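Long-range contact in topoisomerase IV subunit A (Escherichia coli, PDB 1ZVT), which helps decatenate and relax DNA as part of a type II topoisomerase, its C-terminal domain probably binding DNA and guiding substrate choice: residues G54-I59 against A121-I126. Sequence-based numbering, arbitrary orientation.
Sequences GRSYAI and AGKALI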
ATOM      1  N   GLY A  54      -7.654  -0.395   8.197  1.00 19.77           N
ATOM      2  CA  GLY A  54      -7.276   0.977   7.824  1.00 18.97           C
ATOM      3  C   GLY A  54      -6.691   1.798   8.962  1.00 19.66           C
ATOM      4  O   GLY A  54      -6.571   3.031   8.850  1.00 20.24           O
ATOM      5  N   ARG A  55      -6.327   1.131  10.052  1.00 18.56           N
ATOM      6  CA  ARG A  55      -5.653   1.820  11.168  1.00 18.98           C
ATOM      7  C   ARG A  55      -4.144   1.821  10.962  1.00 18.26           C
ATOM      8  O   ARG A  55      -3.604   0.875  10.413  1.00 17.95           O
ATOM      9  CB  ARG A  55      -6.011   1.157  12.510  1.00 19.03           C
ATOM     10  CG  ARG A  55      -7.519   1.232  12.839  1.00 20.64           C
ATOM     11  CD  ARG A  55      -7.800   0.841  14.297  1.00 21.76           C
ATOM     12  NE  ARG A  55      -7.327   1.839  15.264  1.00 23.13           N
ATOM     13  CZ  ARG A  55      -8.025   2.898  15.686  1.00 25.74           C
ATOM     14  NH1 ARG A  55      -9.243   3.163  15.200  1.00 24.10           N
ATOM     15  NH2 ARG A  55      -7.505   3.710  16.591  1.00 24.68           N
ATOM     16  N   SER A  56      -3.460   2.877  11.412  1.00 17.48           N
ATOM     17  CA  SER A  56      -1.988   2.925  11.371  1.00 17.02           C
ATOM     18  C   SER A  56      -1.385   3.039  12.782  1.00 16.95           C
ATOM     19  O   SER A  56      -2.014   3.571  13.698  1.00 17.18           O
ATOM     20  CB  SER A  56      -1.464   4.062  10.483  1.00 18.14           C
ATOM     21  OG  SER A  56      -1.799   5.332  11.020  1.00 21.23           O
ATOM     22  N   TYR A  57      -0.158   2.537  12.929  1.00 16.21           N
ATOM     23  CA  TYR A  57       0.494   2.421  14.216  1.00 15.85           C
ATOM     24  C   TYR A  57       1.963   2.701  14.007  1.00 17.40           C
ATOM     25  O   TYR A  57       2.522   2.266  13.001  1.00 18.55           O
ATOM     26  CB  TYR A  57       0.391   0.994  14.751  1.00 16.15           C
ATOM     27  CG  TYR A  57      -0.973   0.386  14.801  1.00 16.21           C
ATOM     28  CD1 TYR A  57      -1.548  -0.176  13.659  1.00 16.67           C
ATOM     29  CD2 TYR A  57      -1.671   0.299  16.012  1.00 18.05           C
ATOM     30  CE1 TYR A  57      -2.811  -0.778  13.720  1.00 16.35           C
ATOM     31  CE2 TYR A  57      -2.933  -0.302  16.066  1.00 18.77           C
ATOM     32  CZ  TYR A  57      -3.474  -0.837  14.921  1.00 17.54           C
ATOM     33  OH  TYR A  57      -4.723  -1.408  14.951  1.00 20.00           O
ATOM     34  N   ALA A  58       2.595   3.403  14.951  1.00 17.11           N
ATOM     35  CA  ALA A  58       4.034   3.587  14.897  1.00 18.04           C
ATOM     36  C   ALA A  58       4.734   2.910  16.074  1.00 18.09           C
ATOM     37  O   ALA A  58       4.223   2.929  17.205  1.00 18.53           O
ATOM     38  CB  ALA A  58       4.381   5.058  14.889  1.00 18.00           C
ATOM     39  N   ILE A  59       5.902   2.336  15.805  1.00 18.41           N
ATOM     40  CA  ILE A  59       6.708   1.676  16.840  1.00 19.14           C
ATOM     41  C   ILE A  59       8.135   2.240  16.741  1.00 19.25           C
ATOM     42  O   ILE A  59       8.633   2.497  15.649  1.00 18.05           O
ATOM     43  CB  ILE A  59       6.731   0.129  16.641  1.00 19.64           C
ATOM     44  CG1 ILE A  59       5.348  -0.494  16.909  1.00 21.52           C
ATOM     45  CG2 ILE A  59       7.821  -0.557  17.507  1.00 19.47           C
ATOM     46  CD1 ILE A  59       5.320  -2.050  16.787  1.00 22.32           C
ATOM     47  N   ALA A 121      -3.394   1.588  20.372  1.00 20.55           N
ATOM     48  CA  ALA A 121      -4.509   1.339  19.465  1.00 20.48           C
ATOM     49  C   ALA A 121      -4.323   2.029  18.122  1.00 20.27           C
ATOM     50  O   ALA A 121      -5.164   1.884  17.258  1.00 20.62           O
ATOM     51  CB  ALA A 121      -5.827   1.780  20.108  1.00 20.60           C
ATOM     52  N   GLY A 122      -3.230   2.781  17.959  1.00 20.99           N
ATOM     53  CA  GLY A 122      -2.969   3.538  16.713  1.00 21.31           C
ATOM     54  C   GLY A 122      -4.057   4.542  16.373  1.00 22.86           C
ATOM     55  O   GLY A 122      -4.773   5.046  17.269  1.00 23.42           O
ATOM     56  N   LYS A 123      -4.185   4.821  15.078  1.00 21.87           N
ATOM     57  CA  LYS A 123      -5.071   5.861  14.548  1.00 22.47           C
ATOM     58  C   LYS A 123      -5.969   5.323  13.447  1.00 21.78           C
ATOM     59  O   LYS A 123      -5.529   4.529  12.617  1.00 20.70           O
ATOM     60  CB  LYS A 123      -4.209   7.018  14.006  1.00 23.21           C
ATOM     61  CG  LYS A 123      -4.832   7.876  12.933  1.00 25.95           C
ATOM     62  CD  LYS A 123      -3.870   8.958  12.458  1.00 24.55           C
ATOM     63  CE  LYS A 123      -4.506   9.771  11.332  1.00 27.42           C
ATOM     64  NZ  LYS A 123      -3.650  10.919  10.885  1.00 27.85           N
ATOM     65  N   ALA A 124      -7.239   5.755  13.433  1.00 21.09           N
ATOM     66  CA  ALA A 124      -8.115   5.471  12.301  1.00 21.47           C
ATOM     67  C   ALA A 124      -7.645   6.339  11.148  1.00 21.83           C
ATOM     68  O   ALA A 124      -7.797   7.560  11.191  1.00 23.83           O
ATOM     69  CB  ALA A 124      -9.581   5.794  12.669  1.00 21.60           C
ATOM     70  N   LEU A 125      -6.998   5.743  10.156  1.00 20.74           N
ATOM     71  CA  LEU A 125      -6.363   6.549   9.111  1.00 20.79           C
ATOM     72  C   LEU A 125      -7.234   6.612   7.868  1.00 20.58           C
ATOM     73  O   LEU A 125      -7.467   7.690   7.324  1.00 20.89           O
ATOM     74  CB  LEU A 125      -4.979   6.013   8.758  1.00 20.20           C
ATOM     75  CG  LEU A 125      -4.304   6.508   7.478  1.00 20.27           C
ATOM     76  CD1 LEU A 125      -3.882   7.956   7.605  1.00 22.72           C
ATOM     77  CD2 LEU A 125      -3.091   5.602   7.163  1.00 23.00           C
ATOM     78  N   ILE A 126      -7.663   5.449   7.392  1.00 20.42           N
ATOM     79  CA  ILE A 126      -8.577   5.416   6.246  1.00 20.81           C
ATOM     80  C   ILE A 126      -9.861   4.677   6.604  1.00 21.10           C
ATOM     81  O   ILE A 126      -9.842   3.577   7.180  1.00 20.82           O
ATOM     82  CB  ILE A 126      -7.909   4.893   4.948  1.00 21.66           C
ATOM     83  CG1 ILE A 126      -8.914   4.881   3.783  1.00 22.47           C
ATOM     84  CG2 ILE A 126      -7.259   3.528   5.165  1.00 22.26           C
ATOM     85  CD1 ILE A 126      -8.237   4.935   2.442  1.00 23.40           C
TER
HETATM   86  O   HOH W   1      -6.962  -0.395  17.395  1.00 30.56           O
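Arg55 reaches across to Ala121 side-on, showing how one long side chain can extend a strand pairing past its backbone bonds. The chain bends at chi3 (70°), which turns NE toward Ala121 O; the guanidinium then lies over the backbone, Lys123 C over its centre and Ala124 N toward the rim. At the edge, NE (2.9 Å) and NH2 (3.0 Å) of Arg55 donate to Ala121 O. NE approaches almost in line with the C=O, whereas NH2 comes from above the carbonyl plane; a weak bond runs from NH2 to Gly122 O. With an alanine in place of Arg55 both nitrogen donors are gone, which would probably leave Ala121 O to a donating water and uncover the Lys123 and Ala124 backbone.

The Tyr57 ring passes obliquely by the same turn, CE2 lying 3.3 Å from Ala121 O, its hydroxyl bonded to Asp51. Gly122 has no side chain, and a CB there would collide with Ser56 O and this ring. Ser56 and Lys123, their side chains on the opposite sheet face from Arg55, form an antiparallel hydrogen-bonded pair, and Ser56 OG, bonded to Leu115 O, rests 4.0 Å from Leu125 CB. Beyond it, Gly54 O accepts from Leu125 N and, more straightly (171° at the hydrogen), from Ile126 N. Strand 123-124, following the next blade's hairpin 97-111, thereby becomes an outermost strand of the sheet containing 55-59, the strand exchange between blades typical of the beta-pinwheel fold.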